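Local coordinates for prophage MuSo2, 43 kDa tail protein (Shewanella oneidensis, PDB 3CDD) that probably serves as a structural tail protein of a Mu-like prophage, helping to build the baseplate as relatives of Mu GpP do, at residues 70-75 against 296-301; 121-126 against 178-183; 158-163 against 168-173. All coordinates share one frame; numbering follows the deposited sequence.

Contact 1 of 3, residues 70-75 against 296-301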
ATOM      1  N   GLU A  70     -11.366 -28.951  22.417  1.00 30.70           N
ATOM      2  CA  GLU A  70     -10.259 -29.301  21.512  1.00 31.70           C
ATOM      3  C   GLU A  70      -9.497 -28.054  21.096  1.00 31.62           C
ATOM      4  O   GLU A  70     -10.098 -27.056  20.709  1.00 32.34           O
ATOM      5  CB  GLU A  70     -10.761 -30.036  20.269  1.00 31.57           C
ATOM      6  CG  GLU A  70      -9.650 -30.512  19.343  1.00 32.46           C
ATOM      7  CD  GLU A  70     -10.165 -31.293  18.141  1.00 33.00           C
ATOM      8  OE1 GLU A  70     -11.392 -31.517  18.033  1.00 33.30           O
ATOM      9  OE2 GLU A  70      -9.330 -31.688  17.295  1.00 35.32           O
ATOM     10  N   ARG A  71      -8.170 -28.136  21.155  1.00 31.62           N
ATOM     11  CA  ARG A  71      -7.293 -27.016  20.860  1.00 30.90           C
ATOM     12  C   ARG A  71      -7.318 -26.637  19.379  1.00 30.42           C
ATOM     13  O   ARG A  71      -7.183 -27.487  18.502  1.00 30.43           O
ATOM     14  CB  ARG A  71      -5.862 -27.322  21.323  1.00 30.86           C
ATOM     15  CG  ARG A  71      -4.909 -26.128  21.294  1.00 29.34           C
ATOM     16  CD  ARG A  71      -5.347 -24.976  22.245  1.00 30.24           C
ATOM     17  NE  ARG A  71      -5.525 -25.429  23.632  1.00 28.65           N
ATOM     18  CZ  ARG A  71      -4.527 -25.729  24.474  1.00 31.07           C
ATOM     19  NH1 ARG A  71      -3.260 -25.620  24.084  1.00 29.83           N
ATOM     20  NH2 ARG A  71      -4.791 -26.144  25.721  1.00 31.39           N
ATOM     21  N   VAL A  72      -7.489 -25.349  19.121  1.00 30.45           N
ATOM     22  CA  VAL A  72      -7.468 -24.822  17.757  1.00 29.60           C
ATOM     23  C   VAL A  72      -6.168 -24.042  17.539  1.00 29.58           C
ATOM     24  O   VAL A  72      -5.523 -24.170  16.497  1.00 29.86           O
ATOM     25  CB  VAL A  72      -8.718 -23.946  17.473  1.00 29.79           C
ATOM     26  CG1 VAL A  72      -8.685 -23.374  16.038  1.00 29.09           C
ATOM     27  CG2 VAL A  72      -9.997 -24.753  17.670  1.00 28.12           C
ATOM     28  N   ILE A  73      -5.784 -23.244  18.534  1.00 29.42           N
ATOM     29  CA  ILE A  73      -4.610 -22.366  18.433  1.00 28.56           C
ATOM     30  C   ILE A  73      -4.072 -22.043  19.825  1.00 29.08           C
ATOM     31  O   ILE A  73      -4.840 -21.807  20.781  1.00 28.20           O
ATOM     32  CB  ILE A  73      -4.879 -21.046  17.591  1.00 29.32           C
ATOM     33  CG1 ILE A  73      -3.565 -20.323  17.240  1.00 28.00           C
ATOM     34  CG2 ILE A  73      -5.915 -20.080  18.281  1.00 27.76           C
ATOM     35  CD1 ILE A  73      -3.748 -19.187  16.248  1.00 28.54           C
ATOM     36  N   THR A  74      -2.741 -22.025  19.922  1.00 28.85           N
ATOM     37  CA  THR A  74      -2.031 -21.761  21.167  1.00 28.55           C
ATOM     38  C   THR A  74      -0.971 -20.682  20.904  1.00 28.89           C
ATOM     39  O   THR A  74      -0.052 -20.862  20.082  1.00 28.22           O
ATOM     40  CB  THR A  74      -1.344 -23.043  21.689  1.00 28.18           C
ATOM     41  OG1 THR A  74      -2.298 -24.110  21.774  1.00 28.55           O
ATOM     42  CG2 THR A  74      -0.686 -22.823  23.054  1.00 28.77           C
ATOM     43  N   GLY A  75      -1.093 -19.562  21.606  1.00 29.17           N
ATOM     44  CA  GLY A  75      -0.132 -18.470  21.426  1.00 29.70           C
ATOM     45  C   GLY A  75      -0.230 -17.376  22.463  1.00 29.94           C
ATOM     46  O   GLY A  75      -0.397 -17.649  23.650  1.00 29.94           O
ATOM     47  N   GLY A 296     -15.564 -36.071  12.039  1.00 27.73           N
ATOM     48  CA  GLY A 296     -15.716 -35.320  13.297  1.00 28.93           C
ATOM     49  C   GLY A 296     -14.419 -34.646  13.717  1.00 29.72           C
ATOM     50  O   GLY A 296     -14.300 -34.140  14.826  1.00 29.45           O
ATOM     51  N   LYS A 297     -13.447 -34.613  12.805  1.00 30.63           N
ATOM     52  CA  LYS A 297     -12.168 -33.989  13.079  1.00 30.87           C
ATOM     53  C   LYS A 297     -12.169 -32.586  12.508  1.00 30.47           C
ATOM     54  O   LYS A 297     -12.823 -32.310  11.501  1.00 31.22           O
ATOM     55  CB  LYS A 297     -11.004 -34.819  12.516  1.00 31.89           C
ATOM     56  CG  LYS A 297     -10.929 -36.264  13.061  1.00 32.47           C
ATOM     57  CD  LYS A 297     -10.144 -36.350  14.369  1.00 36.16           C
ATOM     58  CE  LYS A 297     -10.023 -37.785  14.883  1.00 35.66           C
ATOM     59  NZ  LYS A 297     -10.970 -38.097  15.991  1.00 38.24           N
ATOM     60  N   LEU A 298     -11.469 -31.681  13.189  1.00 29.86           N
ATOM     61  CA  LEU A 298     -11.237 -30.341  12.675  1.00 28.55           C
ATOM     62  C   LEU A 298     -10.583 -30.422  11.299  1.00 28.44           C
ATOM     63  O   LEU A 298      -9.724 -31.274  11.085  1.00 28.79           O
ATOM     64  CB  LEU A 298     -10.325 -29.569  13.635  1.00 28.05           C
ATOM     65  CG  LEU A 298     -10.928 -29.159  14.991  1.00 28.78           C
ATOM     66  CD1 LEU A 298      -9.903 -28.423  15.888  1.00 28.97           C
ATOM     67  CD2 LEU A 298     -12.250 -28.351  14.848  1.00 24.31           C
ATOM     68  N   TRP A 299     -10.992 -29.556  10.366  1.00 26.98           N
ATOM     69  CA  TRP A 299     -10.253 -29.382   9.114  1.00 27.14           C
ATOM     70  C   TRP A 299      -8.811 -29.058   9.451  1.00 27.28           C
ATOM     71  O   TRP A 299      -8.559 -28.269  10.355  1.00 28.14           O
ATOM     72  CB  TRP A 299     -10.817 -28.217   8.299  1.00 25.93           C
ATOM     73  CG  TRP A 299     -12.146 -28.519   7.702  1.00 26.10           C
ATOM     74  CD1 TRP A 299     -13.377 -28.115   8.167  1.00 21.91           C
ATOM     75  CD2 TRP A 299     -12.389 -29.273   6.514  1.00 26.36           C
ATOM     76  NE1 TRP A 299     -14.358 -28.553   7.319  1.00 21.50           N
ATOM     77  CE2 TRP A 299     -13.785 -29.274   6.301  1.00 24.71           C
ATOM     78  CE3 TRP A 299     -11.556 -29.931   5.585  1.00 26.80           C
ATOM     79  CZ2 TRP A 299     -14.375 -29.948   5.221  1.00 26.93           C
ATOM     80  CZ3 TRP A 299     -12.138 -30.597   4.518  1.00 23.86           C
ATOM     81  CH2 TRP A 299     -13.533 -30.586   4.331  1.00 26.43           C
ATOM     82  N   ASN A 300      -7.871 -29.626   8.694  1.00 27.50           N
ATOM     83  CA  ASN A 300      -6.453 -29.586   9.078  1.00 27.29           C
ATOM     84  C   ASN A 300      -5.590 -29.236   7.886  1.00 27.12           C
ATOM     85  O   ASN A 300      -5.839 -29.728   6.810  1.00 25.45           O
ATOM     86  CB  ASN A 300      -6.045 -30.948   9.653  1.00 26.95           C
ATOM     87  CG  ASN A 300      -4.699 -30.922  10.374  1.00 28.07           C
ATOM     88  OD1 ASN A 300      -4.095 -29.859  10.609  1.00 29.31           O
ATOM     89  ND2 ASN A 300      -4.230 -32.097  10.739  1.00 24.90           N
ATOM     90  N   ILE A 301      -4.596 -28.363   8.079  1.00 27.56           N
ATOM     91  CA  ILE A 301      -3.673 -28.008   7.002  1.00 28.07           C
ATOM     92  C   ILE A 301      -2.798 -29.210   6.671  1.00 27.77           C
ATOM     93  O   ILE A 301      -2.650 -30.115   7.483  1.00 27.95           O
ATOM     94  CB  ILE A 301      -2.744 -26.785   7.326  1.00 27.83           C
ATOM     95  CG1 ILE A 301      -1.972 -26.993   8.645  1.00 28.15           C
ATOM     96  CG2 ILE A 301      -3.535 -25.454   7.292  1.00 29.64           C
ATOM     97  CD1 ILE A 301      -1.030 -25.809   9.014  1.00 28.21           C
TER
HETATM   98  O   HOH W   1     -10.151 -32.867  15.302  1.00 30.23           O

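Contact 2 of 3, residues 121-126 against 178-183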
ATOM      1  N   GLN A 121      18.621 -30.450  14.888  1.00 26.54           N
ATOM      2  CA  GLN A 121      19.460 -30.013  15.996  1.00 26.49           C
ATOM      3  C   GLN A 121      19.503 -28.485  16.102  1.00 26.20           C
ATOM      4  O   GLN A 121      19.407 -27.924  17.201  1.00 25.94           O
ATOM      5  CB  GLN A 121      20.874 -30.593  15.901  1.00 26.91           C
ATOM      6  CG  GLN A 121      20.945 -32.090  16.152  1.00 27.04           C
ATOM      7  CD  GLN A 121      22.232 -32.683  15.637  1.00 27.74           C
ATOM      8  OE1 GLN A 121      22.656 -32.394  14.516  1.00 26.32           O
ATOM      9  NE2 GLN A 121      22.872 -33.513  16.459  1.00 27.21           N
ATOM     10  N   ILE A 122      19.632 -27.805  14.969  1.00 26.22           N
ATOM     11  CA  ILE A 122      19.651 -26.344  15.007  1.00 26.33           C
ATOM     12  C   ILE A 122      18.310 -25.805  15.560  1.00 26.83           C
ATOM     13  O   ILE A 122      18.294 -24.964  16.456  1.00 26.67           O
ATOM     14  CB  ILE A 122      20.066 -25.718  13.639  1.00 26.00           C
ATOM     15  CG1 ILE A 122      21.556 -25.986  13.389  1.00 25.44           C
ATOM     16  CG2 ILE A 122      19.759 -24.215  13.608  1.00 25.24           C
ATOM     17  CD1 ILE A 122      21.972 -25.941  11.939  1.00 24.42           C
ATOM     18  N   ALA A 123      17.199 -26.328  15.049  1.00 28.00           N
ATOM     19  CA  ALA A 123      15.863 -25.870  15.454  1.00 28.79           C
ATOM     20  C   ALA A 123      15.636 -26.092  16.948  1.00 29.73           C
ATOM     21  O   ALA A 123      15.075 -25.220  17.607  1.00 30.62           O
ATOM     22  CB  ALA A 123      14.766 -26.536  14.612  1.00 28.16           C
ATOM     23  N   ASP A 124      16.086 -27.240  17.480  1.00 30.33           N
ATOM     24  CA  ASP A 124      16.055 -27.503  18.932  1.00 31.26           C
ATOM     25  C   ASP A 124      16.768 -26.395  19.721  1.00 31.16           C
ATOM     26  O   ASP A 124      16.251 -25.913  20.742  1.00 31.20           O
ATOM     27  CB  ASP A 124      16.694 -28.870  19.279  1.00 31.97           C
ATOM     28  CG  ASP A 124      15.806 -30.075  18.907  1.00 33.77           C
ATOM     29  OD1 ASP A 124      14.614 -29.903  18.595  1.00 37.23           O
ATOM     30  OD2 ASP A 124      16.308 -31.220  18.938  1.00 37.06           O
ATOM     31  N   ILE A 125      17.946 -25.991  19.234  1.00 30.79           N
ATOM     32  CA  ILE A 125      18.747 -24.930  19.866  1.00 30.52           C
ATOM     33  C   ILE A 125      18.056 -23.560  19.891  1.00 29.84           C
ATOM     34  O   ILE A 125      17.832 -22.995  20.964  1.00 29.24           O
ATOM     35  CB  ILE A 125      20.168 -24.792  19.230  1.00 30.89           C
ATOM     36  CG1 ILE A 125      21.025 -26.028  19.555  1.00 31.26           C
ATOM     37  CG2 ILE A 125      20.867 -23.521  19.767  1.00 31.39           C
ATOM     38  CD1 ILE A 125      22.243 -26.235  18.659  1.00 31.23           C
ATOM     39  N   VAL A 126      17.706 -23.031  18.714  1.00 28.97           N
ATOM     40  CA  VAL A 126      17.149 -21.672  18.638  1.00 28.47           C
ATOM     41  C   VAL A 126      15.742 -21.523  19.240  1.00 28.47           C
ATOM     42  O   VAL A 126      15.359 -20.425  19.615  1.00 27.93           O
ATOM     43  CB  VAL A 126      17.229 -21.069  17.199  1.00 28.54           C
ATOM     44  CG1 VAL A 126      18.711 -21.050  16.704  1.00 27.61           C
ATOM     45  CG2 VAL A 126      16.312 -21.829  16.222  1.00 27.82           C
ATOM     46  N   LEU A 178       6.724 -25.858  16.869  1.00 27.35           N
ATOM     47  CA  LEU A 178       7.303 -25.843  15.512  1.00 27.37           C
ATOM     48  C   LEU A 178       7.275 -27.233  14.853  1.00 27.19           C
ATOM     49  O   LEU A 178       7.737 -28.215  15.446  1.00 26.26           O
ATOM     50  CB  LEU A 178       8.737 -25.319  15.544  1.00 26.97           C
ATOM     51  CG  LEU A 178       9.414 -25.162  14.180  1.00 27.99           C
ATOM     52  CD1 LEU A 178       8.780 -24.015  13.395  1.00 26.80           C
ATOM     53  CD2 LEU A 178      10.901 -24.946  14.334  1.00 27.67           C
ATOM     54  N   VAL A 179       6.727 -27.304  13.639  1.00 27.31           N
ATOM     55  CA  VAL A 179       6.642 -28.559  12.882  1.00 27.91           C
ATOM     56  C   VAL A 179       7.529 -28.544  11.636  1.00 28.88           C
ATOM     57  O   VAL A 179       7.430 -27.650  10.785  1.00 29.02           O
ATOM     58  CB  VAL A 179       5.187 -28.937  12.468  1.00 28.32           C
ATOM     59  CG1 VAL A 179       5.181 -30.256  11.671  1.00 26.94           C
ATOM     60  CG2 VAL A 179       4.288 -29.060  13.673  1.00 27.27           C
ATOM     61  N   ILE A 180       8.393 -29.556  11.543  1.00 29.30           N
ATOM     62  CA  ILE A 180       9.194 -29.792  10.354  1.00 29.80           C
ATOM     63  C   ILE A 180       8.624 -30.967   9.557  1.00 30.25           C
ATOM     64  O   ILE A 180       8.611 -32.126  10.014  1.00 29.52           O
ATOM     65  CB  ILE A 180      10.673 -30.034  10.685  1.00 29.69           C
ATOM     66  CG1 ILE A 180      11.227 -28.883  11.537  1.00 30.31           C
ATOM     67  CG2 ILE A 180      11.471 -30.232   9.390  1.00 29.56           C
ATOM     68  CD1 ILE A 180      12.624 -29.152  12.134  1.00 29.58           C
ATOM     69  N   THR A 181       8.152 -30.657   8.359  1.00 30.58           N
ATOM     70  CA  THR A 181       7.459 -31.655   7.564  1.00 31.35           C
ATOM     71  C   THR A 181       7.665 -31.484   6.055  1.00 31.40           C
ATOM     72  O   THR A 181       8.517 -30.711   5.606  1.00 31.69           O
ATOM     73  CB  THR A 181       5.961 -31.686   7.966  1.00 31.71           C
ATOM     74  OG1 THR A 181       5.325 -32.817   7.367  1.00 32.98           O
ATOM     75  CG2 THR A 181       5.234 -30.376   7.580  1.00 31.51           C
ATOM     76  N   ARG A 182       6.911 -32.250   5.279  1.00 31.94           N
ATOM     77  CA  ARG A 182       6.838 -32.094   3.827  1.00 32.60           C
ATOM     78  C   ARG A 182       5.372 -32.171   3.483  1.00 32.32           C
ATOM     79  O   ARG A 182       4.580 -32.594   4.317  1.00 32.93           O
ATOM     80  CB  ARG A 182       7.583 -33.236   3.103  1.00 32.21           C
ATOM     81  CG  ARG A 182       9.096 -33.072   3.011  1.00 32.92           C
ATOM     82  CD  ARG A 182       9.685 -34.238   2.197  1.00 33.68           C
ATOM     83  NE  ARG A 182      11.059 -34.010   1.737  1.00 34.93           N
ATOM     84  CZ  ARG A 182      12.155 -34.296   2.435  1.00 33.15           C
ATOM     85  NH1 ARG A 182      12.059 -34.827   3.648  1.00 32.96           N
ATOM     86  NH2 ARG A 182      13.350 -34.047   1.916  1.00 31.58           N
ATOM     87  N   ALA A 183       5.004 -31.792   2.259  1.00 32.35           N
ATOM     88  CA  ALA A 183       3.631 -31.971   1.783  1.00 32.88           C
ATOM     89  C   ALA A 183       3.154 -33.386   2.091  1.00 33.09           C
ATOM     90  O   ALA A 183       3.797 -34.359   1.701  1.00 33.60           O
ATOM     91  CB  ALA A 183       3.547 -31.708   0.299  1.00 32.61           C
TER

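Contact 3 of 3, residues 158-163 against 168-173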
ATOM      1  N   LEU A 158      16.373 -18.148   9.898  1.00 28.39           N
ATOM      2  CA  LEU A 158      17.440 -19.141   9.828  1.00 28.65           C
ATOM      3  C   LEU A 158      16.902 -20.519   9.469  1.00 28.47           C
ATOM      4  O   LEU A 158      17.414 -21.178   8.562  1.00 28.51           O
ATOM      5  CB  LEU A 158      18.220 -19.227  11.134  1.00 28.71           C
ATOM      6  CG  LEU A 158      19.180 -20.411  11.231  1.00 29.43           C
ATOM      7  CD1 LEU A 158      20.336 -20.215  10.261  1.00 30.52           C
ATOM      8  CD2 LEU A 158      19.688 -20.597  12.662  1.00 29.07           C
ATOM      9  N   LEU A 159      15.864 -20.947  10.173  1.00 28.05           N
ATOM     10  CA  LEU A 159      15.308 -22.276   9.965  1.00 27.52           C
ATOM     11  C   LEU A 159      14.717 -22.403   8.579  1.00 27.81           C
ATOM     12  O   LEU A 159      14.845 -23.451   7.946  1.00 27.98           O
ATOM     13  CB  LEU A 159      14.298 -22.631  11.065  1.00 26.79           C
ATOM     14  CG  LEU A 159      14.962 -22.713  12.457  1.00 26.75           C
ATOM     15  CD1 LEU A 159      13.959 -22.917  13.612  1.00 26.32           C
ATOM     16  CD2 LEU A 159      16.074 -23.791  12.490  1.00 25.61           C
ATOM     17  N   ALA A 160      14.097 -21.329   8.092  1.00 27.83           N
ATOM     18  CA  ALA A 160      13.467 -21.343   6.778  1.00 28.06           C
ATOM     19  C   ALA A 160      14.515 -21.472   5.662  1.00 28.00           C
ATOM     20  O   ALA A 160      14.324 -22.256   4.734  1.00 27.97           O
ATOM     21  CB  ALA A 160      12.563 -20.100   6.577  1.00 28.15           C
ATOM     22  N   ARG A 161      15.629 -20.748   5.763  1.00 28.28           N
ATOM     23  CA  ARG A 161      16.688 -20.903   4.754  1.00 29.35           C
ATOM     24  C   ARG A 161      17.337 -22.304   4.759  1.00 29.22           C
ATOM     25  O   ARG A 161      17.547 -22.907   3.704  1.00 29.53           O
ATOM     26  CB  ARG A 161      17.720 -19.766   4.765  1.00 29.46           C
ATOM     27  CG  ARG A 161      18.482 -19.494   6.062  1.00 30.33           C
ATOM     28  CD  ARG A 161      19.617 -18.495   5.751  1.00 30.40           C
ATOM     29  NE  ARG A 161      20.425 -18.060   6.897  1.00 29.63           N
ATOM     30  CZ  ARG A 161      21.592 -18.600   7.251  1.00 33.70           C
ATOM     31  NH1 ARG A 161      22.097 -19.628   6.568  1.00 33.62           N
ATOM     32  NH2 ARG A 161      22.268 -18.113   8.290  1.00 32.20           N
ATOM     33  N   LEU A 162      17.597 -22.836   5.941  1.00 29.07           N
ATOM     34  CA  LEU A 162      18.054 -24.223   6.070  1.00 29.30           C
ATOM     35  C   LEU A 162      17.046 -25.220   5.469  1.00 29.29           C
ATOM     36  O   LEU A 162      17.431 -26.112   4.701  1.00 28.67           O
ATOM     37  CB  LEU A 162      18.334 -24.556   7.543  1.00 28.91           C
ATOM     38  CG  LEU A 162      19.393 -23.719   8.286  1.00 28.95           C
ATOM     39  CD1 LEU A 162      19.509 -24.193   9.738  1.00 28.78           C
ATOM     40  CD2 LEU A 162      20.756 -23.756   7.621  1.00 26.50           C
ATOM     41  N   ALA A 163      15.768 -25.059   5.833  1.00 29.29           N
ATOM     42  CA  ALA A 163      14.681 -25.902   5.330  1.00 29.66           C
ATOM     43  C   ALA A 163      14.703 -25.994   3.802  1.00 30.57           C
ATOM     44  O   ALA A 163      14.467 -27.059   3.218  1.00 30.80           O
ATOM     45  CB  ALA A 163      13.327 -25.368   5.808  1.00 28.75           C
ATOM     46  N   VAL A 168      12.382 -29.318   2.745  1.00 29.02           N
ATOM     47  CA  VAL A 168      11.341 -29.529   3.750  1.00 28.38           C
ATOM     48  C   VAL A 168      10.608 -28.217   4.060  1.00 28.62           C
ATOM     49  O   VAL A 168      11.029 -27.136   3.636  1.00 27.94           O
ATOM     50  CB  VAL A 168      11.862 -30.260   5.043  1.00 28.49           C
ATOM     51  CG1 VAL A 168      12.609 -31.554   4.681  1.00 27.65           C
ATOM     52  CG2 VAL A 168      12.731 -29.363   5.917  1.00 27.38           C
ATOM     53  N   LEU A 169       9.482 -28.337   4.753  1.00 29.01           N
ATOM     54  CA  LEU A 169       8.646 -27.195   5.121  1.00 29.25           C
ATOM     55  C   LEU A 169       8.612 -26.987   6.627  1.00 29.23           C
ATOM     56  O   LEU A 169       8.638 -27.958   7.386  1.00 29.20           O
ATOM     57  CB  LEU A 169       7.202 -27.436   4.663  1.00 29.20           C
ATOM     58  CG  LEU A 169       6.891 -27.855   3.233  1.00 30.28           C
ATOM     59  CD1 LEU A 169       5.386 -28.084   3.113  1.00 30.54           C
ATOM     60  CD2 LEU A 169       7.361 -26.776   2.271  1.00 32.21           C
ATOM     61  N   LEU A 170       8.511 -25.724   7.042  1.00 29.58           N
ATOM     62  CA  LEU A 170       8.268 -25.355   8.445  1.00 30.01           C
ATOM     63  C   LEU A 170       6.818 -24.920   8.647  1.00 29.73           C
ATOM     64  O   LEU A 170       6.283 -24.147   7.858  1.00 29.72           O
ATOM     65  CB  LEU A 170       9.186 -24.222   8.882  1.00 30.29           C
ATOM     66  CG  LEU A 170      10.674 -24.311   8.515  1.00 32.35           C
ATOM     67  CD1 LEU A 170      11.315 -23.045   9.004  1.00 32.78           C
ATOM     68  CD2 LEU A 170      11.361 -25.552   9.143  1.00 32.47           C
ATOM     69  N   THR A 171       6.162 -25.458   9.667  1.00 29.21           N
ATOM     70  CA  THR A 171       4.811 -24.980  10.028  1.00 28.91           C
ATOM     71  C   THR A 171       4.635 -25.050  11.558  1.00 28.36           C
ATOM     72  O   THR A 171       5.620 -25.072  12.293  1.00 27.08           O
ATOM     73  CB  THR A 171       3.690 -25.691   9.175  1.00 28.64           C
ATOM     74  OG1 THR A 171       2.392 -25.174   9.506  1.00 29.83           O
ATOM     75  CG2 THR A 171       3.708 -27.177   9.373  1.00 29.64           C
ATOM     76  N   SER A 172       3.406 -25.048  12.047  1.00 28.20           N
ATOM     77  CA  SER A 172       3.194 -25.208  13.473  1.00 28.53           C
ATOM     78  C   SER A 172       1.985 -26.120  13.672  1.00 28.63           C
ATOM     79  O   SER A 172       1.241 -26.385  12.720  1.00 29.90           O
ATOM     80  CB  SER A 172       3.021 -23.844  14.158  1.00 28.02           C
ATOM     81  OG  SER A 172       1.891 -23.135  13.667  1.00 28.17           O
ATOM     82  N   ASP A 173       1.779 -26.607  14.885  1.00 28.35           N
ATOM     83  CA  ASP A 173       0.602 -27.438  15.144  1.00 28.51           C
ATOM     84  C   ASP A 173      -0.366 -26.662  16.023  1.00 27.86           C
ATOM     85  O   ASP A 173      -0.088 -25.510  16.350  1.00 28.90           O
ATOM     86  CB  ASP A 173       1.012 -28.795  15.739  1.00 28.12           C
ATOM     87  CG  ASP A 173       1.726 -28.667  17.085  1.00 29.50           C
ATOM     88  OD1 ASP A 173       1.587 -27.618  17.765  1.00 29.35           O
ATOM     89  OD2 ASP A 173       2.412 -29.633  17.476  1.00 30.67           O
TER

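Contact 1 of 3, residues 70-75 against 296-301
Leu298 pushes its CG and CD1 up against the end of Glu70, whose side chain comes to meet it from the opposite direction. Leu298 CD1 lies 3.6 Å from Glu70 OE2, a van der Waals contact between a methyl and a carboxylate oxygen. With CG anti to the backbone N (chi1 -176°) and the chain extended beyond it, Glu70 carries its carboxylate off the strand as far as the loop. Leu298 CD1 is also 3.9 Å from Arg71 O and 4.1 Å from Val72 CG2, the Val72 and Leu298 side chains crossing at about a right angle. No direct hydrogen bond joins the two segments; a water bridges them instead, donating to Glu70 OE2 at 2.5 Å and accepting from Leu298 N at 2.8 Å. The other carboxylate oxygen, OE1, forms a salt bridge with Arg291, which also bonds to Gly296 O and so ties the acid to the start of 296-301. Arg71 turns away from the loop: its NH1 gives a hydrogen bond of 2.9 Å to Thr74 OG1, close to the guanidinium plane, while NE pairs with Asp66. At Val72 and Ile73, both opposite Val65, strand 70-84 has a classic beta bulge. Ile67 of the adjacent strand 62-67 touches both Val72 and Leu298, so the loop between strands 281-288 and 304-309 packs onto this antiparallel pair, with Ile24 of strand 21-27 also against Val72.

Contact 2 of 3, residues 121-126 against 178-183
Arg182 NH1 is held by two oxygens, Asp139 O and Thr138 OG1, just past the end of strand 178-181, whose Leu178 and Ile180 pack on Ala123 of helix 119-127. These bonds tie Arg182 to the chain just after strand 134-136, while the meeting of helix and strand itself is wholly apolar and small. Ala123 CB does all the touching from the helix side. Ala123 CB lies 4.2 Å from Leu178 CD2 and also 4.2 Å from Ile180 CD1. Leu178 CD2 and Ile180 CD1 are 5.0 Å apart, and the alanine methyl rests against both. Ile180 gets there with CG1 anti to its carbonyl carbon (chi1 -54°) and CD1 extended beyond; Leu178 turns CG anti to its backbone N (chi1 -176°) and offers one branch of its fork. Because Leu178 and Ile180 are two residues apart in an extended strand, both point to the helix. The backbones stay well separated, Ala123 CA and Leu178 CA being 8.6 Å apart even at this nearest pair. This is helix-on-sheet packing in the part of the chain related to the second domain of gp44-like baseplate proteins: helix 119-127 lies against a three-stranded mixed sheet in which 178-181 is the middle strand, parallel to 134-136 and antiparallel to 169-172. Val134 touches both Ala123 and Ile180, widening the apolar seam toward strand 134-136. From the second helix, 155-164, Leu159 reaches Ala123 and Val126, and Leu158 and Leu162 meet Ile122.

Contact 3 of 3, residues 158-163 against 168-173
Ala163 and Val168 are joined by the hydrogen bond of this contact: Val168 N donates to Ala163 O over 3.1 Å, nearly straight at 170°. Val168 N lies 29° off the carbonyl plane of Ala163, and the bond ties the last turn of the helix to the residue that leads into the strand. The remaining interactions are van der Waals packing. Leu170, with CG anti to its carbonyl carbon, sends its two branches to different places on the helix. Leu170 CD1 presses on the backbone, 3.4 Å from Ala160 N and 3.6 Å from Leu159 CB; Leu170 CD2 rests 3.9 Å from Ala163 CB. The small alanines probably allow the leucine to come right up to the helix surface. Val168 adds CG2, 4.0 Å from Ala163 CB, alongside the hydrogen bond. This is a helix packed on the strand that directly follows it in the chain, within the gp44-like second-domain region. The axes of 158-163 and 169-172 come within 8.3 Å and make 139° between their N-to-C directions, so the chain turns sharply and comes back roughly antiparallel. Strand 169-172 is an outermost strand of its sheet within the chain, paired with 178-181; Leu159 also touches Leu178 there, while Leu119 of helix 119-127 meets Leu162 and Val168.

How the contacts relate
Contacts 2 and 3 are close neighbours, their centres about 6 Å apart, and both put a helix against the same three-stranded sheet. Strands 169-172 and 178-181 follow each other in the chain and pair antiparallel, with probable backbone bonds from Leu169 N to Thr181 O and from Thr171 N to Val179 O. Contact 3 is nested inside the loop closed by contact 2, and both lie inside the long loop closed by contact 1, which joins the GpP-like N-terminal and fourth-domain regions. In sequence, the gp44-like region falls between those two. Contact 1 lies about 20 Å from each of the others, centre to centre, yet strand 169-172 touches segment 296-301 where Ile301 packs on Thr171.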